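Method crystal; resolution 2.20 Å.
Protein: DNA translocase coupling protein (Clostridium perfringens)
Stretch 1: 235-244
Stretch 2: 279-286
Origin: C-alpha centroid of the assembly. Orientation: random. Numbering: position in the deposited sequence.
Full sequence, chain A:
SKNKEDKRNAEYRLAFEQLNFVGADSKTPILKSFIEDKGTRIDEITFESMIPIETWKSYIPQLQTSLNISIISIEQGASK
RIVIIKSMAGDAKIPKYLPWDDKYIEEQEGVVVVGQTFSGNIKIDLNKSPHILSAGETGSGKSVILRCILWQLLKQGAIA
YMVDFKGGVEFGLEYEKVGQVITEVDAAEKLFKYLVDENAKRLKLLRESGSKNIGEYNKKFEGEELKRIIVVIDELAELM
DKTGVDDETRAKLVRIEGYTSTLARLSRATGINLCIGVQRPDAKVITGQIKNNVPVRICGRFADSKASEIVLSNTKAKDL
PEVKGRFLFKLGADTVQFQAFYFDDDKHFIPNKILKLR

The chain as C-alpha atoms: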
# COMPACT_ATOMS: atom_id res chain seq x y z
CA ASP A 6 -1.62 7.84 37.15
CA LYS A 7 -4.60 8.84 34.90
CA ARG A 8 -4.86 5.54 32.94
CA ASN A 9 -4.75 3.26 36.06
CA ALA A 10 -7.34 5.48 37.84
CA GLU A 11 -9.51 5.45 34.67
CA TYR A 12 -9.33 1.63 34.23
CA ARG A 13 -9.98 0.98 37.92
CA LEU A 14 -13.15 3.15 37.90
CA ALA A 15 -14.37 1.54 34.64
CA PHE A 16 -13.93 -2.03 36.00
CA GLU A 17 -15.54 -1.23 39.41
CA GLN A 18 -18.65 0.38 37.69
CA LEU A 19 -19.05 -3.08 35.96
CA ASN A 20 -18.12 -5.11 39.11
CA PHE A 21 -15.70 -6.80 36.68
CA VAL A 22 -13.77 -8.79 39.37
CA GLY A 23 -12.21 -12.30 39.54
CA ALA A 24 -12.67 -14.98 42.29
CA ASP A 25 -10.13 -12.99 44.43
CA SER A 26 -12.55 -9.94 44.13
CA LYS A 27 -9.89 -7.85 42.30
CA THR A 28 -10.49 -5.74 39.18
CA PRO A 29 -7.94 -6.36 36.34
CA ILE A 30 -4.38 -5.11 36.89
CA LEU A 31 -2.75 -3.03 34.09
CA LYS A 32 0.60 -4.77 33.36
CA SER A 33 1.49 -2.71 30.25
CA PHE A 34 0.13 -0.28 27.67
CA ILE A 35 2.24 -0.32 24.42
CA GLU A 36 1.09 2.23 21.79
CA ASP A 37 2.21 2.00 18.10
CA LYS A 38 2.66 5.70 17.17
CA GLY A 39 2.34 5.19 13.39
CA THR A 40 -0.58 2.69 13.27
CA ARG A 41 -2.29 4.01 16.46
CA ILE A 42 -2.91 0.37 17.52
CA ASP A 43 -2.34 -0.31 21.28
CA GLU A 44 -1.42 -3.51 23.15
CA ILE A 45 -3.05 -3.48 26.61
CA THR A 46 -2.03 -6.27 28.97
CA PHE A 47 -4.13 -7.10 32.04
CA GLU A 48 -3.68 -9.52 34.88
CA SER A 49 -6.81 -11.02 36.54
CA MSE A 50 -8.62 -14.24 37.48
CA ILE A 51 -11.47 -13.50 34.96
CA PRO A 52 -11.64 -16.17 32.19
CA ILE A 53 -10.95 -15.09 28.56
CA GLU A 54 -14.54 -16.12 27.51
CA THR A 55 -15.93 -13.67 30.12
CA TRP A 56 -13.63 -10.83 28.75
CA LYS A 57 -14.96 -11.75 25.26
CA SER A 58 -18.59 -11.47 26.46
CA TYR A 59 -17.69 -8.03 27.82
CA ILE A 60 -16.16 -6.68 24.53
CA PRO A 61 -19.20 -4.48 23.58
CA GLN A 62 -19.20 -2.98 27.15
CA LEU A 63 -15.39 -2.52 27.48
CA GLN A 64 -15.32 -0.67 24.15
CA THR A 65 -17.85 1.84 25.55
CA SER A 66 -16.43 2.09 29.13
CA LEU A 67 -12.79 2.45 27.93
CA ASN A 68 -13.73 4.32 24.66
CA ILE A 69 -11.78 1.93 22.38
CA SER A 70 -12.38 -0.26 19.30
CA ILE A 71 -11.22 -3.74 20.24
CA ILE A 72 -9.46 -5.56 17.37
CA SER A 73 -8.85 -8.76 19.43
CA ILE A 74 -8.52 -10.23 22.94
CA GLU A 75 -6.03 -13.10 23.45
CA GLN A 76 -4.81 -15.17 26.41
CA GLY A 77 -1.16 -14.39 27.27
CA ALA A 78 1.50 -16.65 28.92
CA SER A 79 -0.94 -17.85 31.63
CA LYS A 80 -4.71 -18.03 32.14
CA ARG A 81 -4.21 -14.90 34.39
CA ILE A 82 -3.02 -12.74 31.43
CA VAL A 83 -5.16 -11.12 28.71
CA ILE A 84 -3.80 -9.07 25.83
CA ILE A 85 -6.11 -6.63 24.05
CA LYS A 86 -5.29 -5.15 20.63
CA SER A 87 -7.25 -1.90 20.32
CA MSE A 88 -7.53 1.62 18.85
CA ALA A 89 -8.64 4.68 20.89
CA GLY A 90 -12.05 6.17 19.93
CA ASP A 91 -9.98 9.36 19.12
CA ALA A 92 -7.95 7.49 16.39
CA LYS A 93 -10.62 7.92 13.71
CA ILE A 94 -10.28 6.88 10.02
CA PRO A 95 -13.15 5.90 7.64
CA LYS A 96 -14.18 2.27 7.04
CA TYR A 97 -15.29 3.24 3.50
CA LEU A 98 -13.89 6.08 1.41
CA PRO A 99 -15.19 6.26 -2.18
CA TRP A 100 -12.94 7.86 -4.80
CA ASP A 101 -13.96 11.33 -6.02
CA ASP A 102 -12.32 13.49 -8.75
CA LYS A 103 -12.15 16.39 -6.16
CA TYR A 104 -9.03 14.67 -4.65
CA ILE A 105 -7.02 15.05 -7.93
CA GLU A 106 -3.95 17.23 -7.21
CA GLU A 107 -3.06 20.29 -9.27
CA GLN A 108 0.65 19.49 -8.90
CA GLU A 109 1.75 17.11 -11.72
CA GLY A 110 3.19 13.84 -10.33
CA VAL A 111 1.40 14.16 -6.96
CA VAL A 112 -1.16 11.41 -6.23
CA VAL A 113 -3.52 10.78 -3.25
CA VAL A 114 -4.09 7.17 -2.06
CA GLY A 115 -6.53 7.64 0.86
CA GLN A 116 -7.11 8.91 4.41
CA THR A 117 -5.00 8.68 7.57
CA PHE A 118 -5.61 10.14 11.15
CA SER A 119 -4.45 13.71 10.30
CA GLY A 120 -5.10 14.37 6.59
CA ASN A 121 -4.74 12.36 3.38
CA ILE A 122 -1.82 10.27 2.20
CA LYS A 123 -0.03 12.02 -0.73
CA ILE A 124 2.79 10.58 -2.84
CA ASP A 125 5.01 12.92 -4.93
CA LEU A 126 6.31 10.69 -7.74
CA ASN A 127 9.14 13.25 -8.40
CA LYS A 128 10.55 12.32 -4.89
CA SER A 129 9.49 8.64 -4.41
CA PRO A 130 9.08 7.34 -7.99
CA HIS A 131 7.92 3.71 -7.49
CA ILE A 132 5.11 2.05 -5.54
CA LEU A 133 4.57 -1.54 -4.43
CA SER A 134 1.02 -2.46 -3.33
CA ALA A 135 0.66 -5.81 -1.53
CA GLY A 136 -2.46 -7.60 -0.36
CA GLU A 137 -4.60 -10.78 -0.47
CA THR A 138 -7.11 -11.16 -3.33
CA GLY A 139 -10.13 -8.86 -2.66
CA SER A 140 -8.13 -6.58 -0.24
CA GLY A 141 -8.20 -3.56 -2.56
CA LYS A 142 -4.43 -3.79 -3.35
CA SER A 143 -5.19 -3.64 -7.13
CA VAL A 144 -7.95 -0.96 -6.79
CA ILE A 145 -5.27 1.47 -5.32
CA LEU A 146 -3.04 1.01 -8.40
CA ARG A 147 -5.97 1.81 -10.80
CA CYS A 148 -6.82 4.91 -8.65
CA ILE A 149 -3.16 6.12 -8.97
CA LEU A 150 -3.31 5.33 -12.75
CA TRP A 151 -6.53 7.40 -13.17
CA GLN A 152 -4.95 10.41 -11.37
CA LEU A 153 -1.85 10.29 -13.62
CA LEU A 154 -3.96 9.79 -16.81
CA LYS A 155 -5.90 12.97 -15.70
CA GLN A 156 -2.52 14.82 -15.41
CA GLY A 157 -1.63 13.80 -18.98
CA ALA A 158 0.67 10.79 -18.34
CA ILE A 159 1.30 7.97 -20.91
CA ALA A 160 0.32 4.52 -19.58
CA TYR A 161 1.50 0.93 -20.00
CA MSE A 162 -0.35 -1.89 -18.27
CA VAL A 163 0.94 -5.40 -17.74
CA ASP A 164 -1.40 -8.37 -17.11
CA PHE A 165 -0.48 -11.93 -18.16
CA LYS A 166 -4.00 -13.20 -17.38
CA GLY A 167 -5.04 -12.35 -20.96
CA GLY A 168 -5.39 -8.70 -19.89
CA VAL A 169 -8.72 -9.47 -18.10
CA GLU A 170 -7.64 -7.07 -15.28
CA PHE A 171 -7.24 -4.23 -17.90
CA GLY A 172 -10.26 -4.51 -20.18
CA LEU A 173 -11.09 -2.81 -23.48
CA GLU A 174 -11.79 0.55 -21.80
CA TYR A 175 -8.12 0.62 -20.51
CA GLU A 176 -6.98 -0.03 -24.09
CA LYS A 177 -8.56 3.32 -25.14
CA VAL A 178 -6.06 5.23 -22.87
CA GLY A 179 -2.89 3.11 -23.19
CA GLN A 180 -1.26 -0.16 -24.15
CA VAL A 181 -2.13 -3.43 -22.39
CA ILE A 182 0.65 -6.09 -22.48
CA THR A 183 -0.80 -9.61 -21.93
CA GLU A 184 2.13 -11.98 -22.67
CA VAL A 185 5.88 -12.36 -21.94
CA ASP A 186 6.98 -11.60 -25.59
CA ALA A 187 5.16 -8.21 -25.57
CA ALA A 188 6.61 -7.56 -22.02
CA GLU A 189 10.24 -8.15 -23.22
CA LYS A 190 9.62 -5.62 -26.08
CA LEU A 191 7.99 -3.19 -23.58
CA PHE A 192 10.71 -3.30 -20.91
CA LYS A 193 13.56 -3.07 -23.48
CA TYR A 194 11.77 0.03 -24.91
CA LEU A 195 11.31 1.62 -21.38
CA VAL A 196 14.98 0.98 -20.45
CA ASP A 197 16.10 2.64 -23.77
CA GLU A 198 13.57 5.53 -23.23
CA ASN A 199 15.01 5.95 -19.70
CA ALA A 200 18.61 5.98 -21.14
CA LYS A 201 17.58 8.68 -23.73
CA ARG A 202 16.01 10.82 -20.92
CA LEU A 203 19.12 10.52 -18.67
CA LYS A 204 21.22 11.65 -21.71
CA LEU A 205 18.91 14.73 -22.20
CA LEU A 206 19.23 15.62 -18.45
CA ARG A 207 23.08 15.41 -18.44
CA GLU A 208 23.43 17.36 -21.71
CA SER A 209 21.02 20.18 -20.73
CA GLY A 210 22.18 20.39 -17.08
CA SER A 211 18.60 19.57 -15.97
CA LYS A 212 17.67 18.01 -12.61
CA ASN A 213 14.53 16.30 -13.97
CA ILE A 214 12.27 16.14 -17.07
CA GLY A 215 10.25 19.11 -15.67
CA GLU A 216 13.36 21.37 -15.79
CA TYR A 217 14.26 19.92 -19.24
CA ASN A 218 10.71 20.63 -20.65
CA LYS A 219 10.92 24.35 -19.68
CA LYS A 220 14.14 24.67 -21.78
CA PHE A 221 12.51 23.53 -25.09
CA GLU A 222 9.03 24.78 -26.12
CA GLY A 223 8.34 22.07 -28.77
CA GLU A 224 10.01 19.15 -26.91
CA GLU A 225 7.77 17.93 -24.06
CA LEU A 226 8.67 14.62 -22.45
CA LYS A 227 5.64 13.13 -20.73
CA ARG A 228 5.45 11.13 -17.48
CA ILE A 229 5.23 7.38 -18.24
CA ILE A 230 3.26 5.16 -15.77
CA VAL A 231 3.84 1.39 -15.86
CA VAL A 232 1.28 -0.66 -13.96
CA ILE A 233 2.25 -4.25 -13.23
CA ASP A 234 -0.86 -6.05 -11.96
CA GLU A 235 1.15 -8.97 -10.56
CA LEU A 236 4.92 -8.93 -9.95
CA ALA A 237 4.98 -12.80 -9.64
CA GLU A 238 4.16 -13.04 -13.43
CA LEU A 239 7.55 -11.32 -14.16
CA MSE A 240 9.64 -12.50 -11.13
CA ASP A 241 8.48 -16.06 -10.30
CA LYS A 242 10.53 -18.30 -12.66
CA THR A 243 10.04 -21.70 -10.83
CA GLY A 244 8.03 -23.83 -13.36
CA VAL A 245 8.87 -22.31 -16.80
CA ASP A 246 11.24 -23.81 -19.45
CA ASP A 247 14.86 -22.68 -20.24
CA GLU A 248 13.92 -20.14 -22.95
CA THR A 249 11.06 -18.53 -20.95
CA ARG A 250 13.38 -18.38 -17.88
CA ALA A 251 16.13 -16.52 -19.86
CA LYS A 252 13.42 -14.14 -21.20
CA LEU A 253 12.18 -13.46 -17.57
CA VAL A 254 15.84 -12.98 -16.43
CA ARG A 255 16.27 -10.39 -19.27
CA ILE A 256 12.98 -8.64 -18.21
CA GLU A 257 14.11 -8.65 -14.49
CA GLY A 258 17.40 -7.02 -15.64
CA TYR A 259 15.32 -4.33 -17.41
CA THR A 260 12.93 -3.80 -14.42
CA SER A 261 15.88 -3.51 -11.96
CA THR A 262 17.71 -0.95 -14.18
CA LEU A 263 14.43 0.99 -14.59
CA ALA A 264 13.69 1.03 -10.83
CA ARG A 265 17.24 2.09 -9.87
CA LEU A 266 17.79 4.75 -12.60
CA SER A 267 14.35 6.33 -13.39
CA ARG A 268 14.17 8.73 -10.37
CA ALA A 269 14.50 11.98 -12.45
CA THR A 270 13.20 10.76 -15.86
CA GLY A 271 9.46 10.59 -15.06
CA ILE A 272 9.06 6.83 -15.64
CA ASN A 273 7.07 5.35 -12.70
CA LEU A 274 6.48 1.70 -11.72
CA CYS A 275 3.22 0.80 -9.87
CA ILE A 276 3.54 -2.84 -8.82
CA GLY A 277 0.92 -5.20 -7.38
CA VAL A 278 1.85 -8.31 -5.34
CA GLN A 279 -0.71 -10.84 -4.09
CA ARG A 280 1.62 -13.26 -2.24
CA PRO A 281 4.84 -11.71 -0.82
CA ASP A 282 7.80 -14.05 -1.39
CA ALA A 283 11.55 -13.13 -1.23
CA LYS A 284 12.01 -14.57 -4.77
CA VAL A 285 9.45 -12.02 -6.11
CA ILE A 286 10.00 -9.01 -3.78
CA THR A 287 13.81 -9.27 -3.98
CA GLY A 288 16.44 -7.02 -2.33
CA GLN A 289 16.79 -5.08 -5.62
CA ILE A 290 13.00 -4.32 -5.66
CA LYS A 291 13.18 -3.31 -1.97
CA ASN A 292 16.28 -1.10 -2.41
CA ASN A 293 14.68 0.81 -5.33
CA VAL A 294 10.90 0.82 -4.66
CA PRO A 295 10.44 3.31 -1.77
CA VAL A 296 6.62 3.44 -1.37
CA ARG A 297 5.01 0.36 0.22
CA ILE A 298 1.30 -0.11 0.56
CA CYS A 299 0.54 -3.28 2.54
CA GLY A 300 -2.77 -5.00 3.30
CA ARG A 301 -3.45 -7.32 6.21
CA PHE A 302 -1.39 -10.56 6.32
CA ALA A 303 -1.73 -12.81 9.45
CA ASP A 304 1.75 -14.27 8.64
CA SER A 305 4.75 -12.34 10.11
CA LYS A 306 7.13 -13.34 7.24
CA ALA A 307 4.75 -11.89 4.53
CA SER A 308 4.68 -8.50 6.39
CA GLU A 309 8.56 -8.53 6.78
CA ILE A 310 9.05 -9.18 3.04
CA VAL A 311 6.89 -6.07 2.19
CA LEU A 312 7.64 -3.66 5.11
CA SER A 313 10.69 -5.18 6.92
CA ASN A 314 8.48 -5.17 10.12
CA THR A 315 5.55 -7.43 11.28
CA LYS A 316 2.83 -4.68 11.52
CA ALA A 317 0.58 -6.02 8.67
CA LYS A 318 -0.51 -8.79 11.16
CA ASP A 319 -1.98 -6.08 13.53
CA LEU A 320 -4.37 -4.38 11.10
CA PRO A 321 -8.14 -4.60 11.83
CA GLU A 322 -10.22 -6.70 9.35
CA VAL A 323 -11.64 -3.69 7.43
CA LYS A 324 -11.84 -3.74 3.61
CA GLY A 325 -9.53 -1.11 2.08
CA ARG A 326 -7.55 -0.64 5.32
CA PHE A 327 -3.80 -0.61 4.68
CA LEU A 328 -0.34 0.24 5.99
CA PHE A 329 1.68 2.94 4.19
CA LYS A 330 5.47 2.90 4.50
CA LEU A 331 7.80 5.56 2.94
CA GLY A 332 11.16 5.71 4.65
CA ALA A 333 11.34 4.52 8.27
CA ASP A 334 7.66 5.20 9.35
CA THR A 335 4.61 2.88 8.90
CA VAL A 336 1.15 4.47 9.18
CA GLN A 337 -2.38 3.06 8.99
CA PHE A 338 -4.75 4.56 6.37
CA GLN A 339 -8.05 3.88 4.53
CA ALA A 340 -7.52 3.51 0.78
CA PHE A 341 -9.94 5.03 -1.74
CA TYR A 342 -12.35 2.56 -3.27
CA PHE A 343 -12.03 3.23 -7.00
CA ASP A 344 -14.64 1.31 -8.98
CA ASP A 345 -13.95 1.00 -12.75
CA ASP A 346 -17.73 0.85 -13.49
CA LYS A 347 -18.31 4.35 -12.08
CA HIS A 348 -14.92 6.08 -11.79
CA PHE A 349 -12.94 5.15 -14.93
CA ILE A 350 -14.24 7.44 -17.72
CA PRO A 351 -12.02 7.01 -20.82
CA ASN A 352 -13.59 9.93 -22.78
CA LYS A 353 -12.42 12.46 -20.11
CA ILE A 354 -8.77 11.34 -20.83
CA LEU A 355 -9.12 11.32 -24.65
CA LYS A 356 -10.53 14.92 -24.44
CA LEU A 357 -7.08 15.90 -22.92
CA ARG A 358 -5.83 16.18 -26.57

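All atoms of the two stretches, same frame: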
# COMPACT_ATOMS: atom_id res chain seq x y z
N GLU A 235 0.63 -7.94 -11.44
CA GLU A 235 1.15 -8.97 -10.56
C GLU A 235 2.61 -9.18 -10.82
O GLU A 235 2.97 -9.67 -11.90
CB GLU A 235 0.30 -10.27 -10.67
CG GLU A 235 0.80 -11.45 -9.83
CD GLU A 235 1.11 -11.10 -8.39
OE1 GLU A 235 0.16 -10.77 -7.63
OE2 GLU A 235 2.31 -11.11 -8.02
N LEU A 236 3.46 -8.80 -9.85
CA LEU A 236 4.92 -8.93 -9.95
C LEU A 236 5.37 -10.39 -10.12
O LEU A 236 6.35 -10.62 -10.83
CB LEU A 236 5.64 -8.28 -8.75
CG LEU A 236 7.17 -8.08 -8.82
CD1 LEU A 236 7.61 -7.29 -10.04
CD2 LEU A 236 7.68 -7.42 -7.57
N ALA A 237 4.64 -11.37 -9.52
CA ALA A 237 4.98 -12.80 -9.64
C ALA A 237 5.01 -13.28 -11.10
O ALA A 237 5.82 -14.14 -11.42
CB ALA A 237 4.02 -13.66 -8.82
N GLU A 238 4.19 -12.70 -11.99
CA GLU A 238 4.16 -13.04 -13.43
C GLU A 238 5.49 -12.69 -14.16
O GLU A 238 5.82 -13.29 -15.19
CB GLU A 238 2.98 -12.33 -14.12
CG GLU A 238 1.62 -12.92 -13.74
CD GLU A 238 0.37 -12.13 -14.09
OE1 GLU A 238 0.47 -11.06 -14.72
OE2 GLU A 238 -0.73 -12.59 -13.70
N LEU A 239 6.26 -11.73 -13.61
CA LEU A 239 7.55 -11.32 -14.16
C LEU A 239 8.73 -11.89 -13.35
O LEU A 239 9.80 -12.10 -13.92
CB LEU A 239 7.67 -9.78 -14.17
CG LEU A 239 6.74 -8.95 -15.09
CD1 LEU A 239 7.00 -7.49 -14.91
CD2 LEU A 239 6.93 -9.30 -16.58
N MSE A 240 8.56 -12.08 -12.03
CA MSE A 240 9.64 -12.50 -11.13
C MSE A 240 9.68 -13.98 -10.81
O MSE A 240 10.77 -14.52 -10.68
CB MSE A 240 9.62 -11.69 -9.82
CG MSE A 240 9.85 -10.21 -10.02
SE MSE A 240 11.63 -9.78 -10.67
CE MSE A 240 11.18 -8.20 -11.83
N ASP A 241 8.52 -14.64 -10.62
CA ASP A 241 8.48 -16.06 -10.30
C ASP A 241 8.78 -16.90 -11.53
O ASP A 241 7.95 -17.03 -12.43
CB ASP A 241 7.17 -16.47 -9.61
CG ASP A 241 7.17 -17.86 -9.02
OD1 ASP A 241 7.68 -18.80 -9.69
OD2 ASP A 241 6.66 -18.02 -7.89
N LYS A 242 10.00 -17.49 -11.56
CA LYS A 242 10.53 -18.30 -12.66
C LYS A 242 10.50 -19.82 -12.42
O LYS A 242 10.96 -20.56 -13.29
CB LYS A 242 12.00 -17.88 -12.91
CG LYS A 242 12.21 -16.40 -13.23
CD LYS A 242 13.69 -15.99 -13.08
CE LYS A 242 13.85 -14.69 -12.31
NZ LYS A 242 13.23 -13.51 -13.01
N THR A 243 9.98 -20.29 -11.28
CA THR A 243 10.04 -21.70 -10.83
C THR A 243 9.65 -22.82 -11.83
O THR A 243 10.41 -23.79 -11.94
CB THR A 243 9.28 -21.93 -9.53
OG1 THR A 243 7.92 -21.51 -9.68
CG2 THR A 243 9.92 -21.23 -8.34
N GLY A 244 8.50 -22.73 -12.50
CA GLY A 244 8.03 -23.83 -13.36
C GLY A 244 8.10 -23.67 -14.87
O GLY A 244 7.62 -24.55 -15.59
N GLN A 279 0.32 -10.15 -4.87
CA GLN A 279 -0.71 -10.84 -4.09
C GLN A 279 -0.13 -11.68 -2.91
O GLN A 279 -0.73 -11.74 -1.82
CB GLN A 279 -1.55 -11.72 -5.00
CG GLN A 279 -2.82 -12.21 -4.32
CD GLN A 279 -3.39 -13.35 -5.09
OE1 GLN A 279 -3.19 -14.52 -4.74
NE2 GLN A 279 -4.08 -13.02 -6.17
N ARG A 280 0.99 -12.34 -3.17
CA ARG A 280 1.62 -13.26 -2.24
C ARG A 280 3.09 -12.87 -2.07
O ARG A 280 3.91 -13.21 -2.93
CB ARG A 280 1.47 -14.70 -2.80
CG ARG A 280 1.52 -15.81 -1.75
CD ARG A 280 1.67 -17.20 -2.37
NE ARG A 280 2.79 -17.26 -3.31
CZ ARG A 280 4.06 -17.46 -2.97
NH1 ARG A 280 4.39 -17.67 -1.71
NH2 ARG A 280 5.00 -17.47 -3.90
N PRO A 281 3.44 -12.10 -1.01
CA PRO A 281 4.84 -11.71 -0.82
C PRO A 281 5.71 -12.95 -0.63
O PRO A 281 5.32 -13.88 0.06
CB PRO A 281 4.80 -10.84 0.44
CG PRO A 281 3.36 -10.41 0.55
CD PRO A 281 2.60 -11.59 0.09
N ASP A 282 6.83 -12.97 -1.34
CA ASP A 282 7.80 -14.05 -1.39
C ASP A 282 9.10 -13.36 -1.70
O ASP A 282 9.10 -12.48 -2.56
CB ASP A 282 7.39 -15.00 -2.55
CG ASP A 282 8.22 -16.26 -2.78
OD1 ASP A 282 9.48 -16.17 -2.72
OD2 ASP A 282 7.63 -17.32 -3.05
N ALA A 283 10.21 -13.72 -1.02
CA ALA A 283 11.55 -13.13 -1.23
C ALA A 283 12.10 -13.33 -2.64
O ALA A 283 12.96 -12.57 -3.06
CB ALA A 283 12.54 -13.65 -0.21
N LYS A 284 11.59 -14.33 -3.38
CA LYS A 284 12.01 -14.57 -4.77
C LYS A 284 11.39 -13.55 -5.71
O LYS A 284 11.95 -13.29 -6.78
CB LYS A 284 11.60 -15.97 -5.22
CG LYS A 284 12.61 -17.07 -4.88
CD LYS A 284 11.93 -18.37 -4.38
CE LYS A 284 10.94 -19.02 -5.33
NZ LYS A 284 9.72 -19.49 -4.62
N VAL A 285 10.22 -12.98 -5.32
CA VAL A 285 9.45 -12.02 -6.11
C VAL A 285 9.76 -10.60 -5.67
O VAL A 285 10.11 -9.77 -6.51
CB VAL A 285 7.94 -12.39 -6.12
CG1 VAL A 285 7.06 -11.26 -6.67
CG2 VAL A 285 7.70 -13.69 -6.91
N ILE A 286 9.64 -10.32 -4.36
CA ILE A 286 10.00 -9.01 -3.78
C ILE A 286 11.44 -9.19 -3.31
O ILE A 286 11.69 -9.50 -2.14
CB ILE A 286 9.06 -8.59 -2.62
CG1 ILE A 286 7.57 -8.64 -3.04
CG2 ILE A 286 9.49 -7.19 -2.06
CD1 ILE A 286 6.53 -8.40 -1.90
O HOH W 1 2.28 -12.64 -5.77
O HOH W 2 4.75 -16.60 -6.57

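A short helix packed against an irregular loop illustrates a general principle: where no regular secondary structure pairs two segments, polar links at one end of the loop can work alongside a single apolar residue further along it, against which the helix packs. In this DNA translocase coupling protein, residues 235-244 and 279-286 bury 411 Å², both sides summed, in such an arrangement.

The first anchor is E235, whose carboxylate serves two backbones at once. OE2 of E235 accepts from the N of A237 at 2.8 Å, capping the turn that leads into the helix, while OE1 of E235 accepts a hydrogen bond from the N of Q279, also at 2.8 Å. The latter is the one direct hydrogen bond between the stretches, and its angle of 138° is well short of linear. Water 1 extends the link: it donates to OE2 of E235 (2.7 Å) and accepts from the N of R280 (2.9 Å). Although the CA-to-CB bond of E235 points sideways, the t rotamer at chi1 and p at chi2 help bring the carboxylate to the loop.

Beyond this anchor the contact turns apolar and converges on V285, which has 108 Å² covered by stretch 1. CG of L236 lies 3.8 Å from CG1 of V285, and CB of A237 is 4.1 Å from CG2 of V285. E238 and L239 make no contact; the CA-to-CB bond of E238 points away. One turn on from L236, with the N of M240 bonded to the O of L236 at 2.9 Å, the selenomethionine M240 returns to the loop. Its CB lies 4.0 Å from CG2 of V285 and its CG 3.5 Å from the O of V285, but the end of the side chain leads away, so the near part of the side chain does the packing.

D241, the first residue after the helix to leave helical phi/psi, adds a further contact, its CB 3.9 Å from CG2 of V285. Its carboxylate is the second polar anchor. OD2 of D241 stands 4.4 Å from NH2 of R280, beyond a salt bridge, and water 2 spans the gap, donating to OD2 of D241 (2.7 Å) and accepting from NH2 of R280 (2.8 Å). That same NH2 of R280 forms a salt bridge with OD2 of D282 at 2.8 Å, which ties the guanidinium to its own loop.

OD1 of D241 instead accepts from OG1 of T243 at 2.7 Å, holding the turn after the helix. T243 then closes the contact, its CG2 3.9 Å from CE of K284.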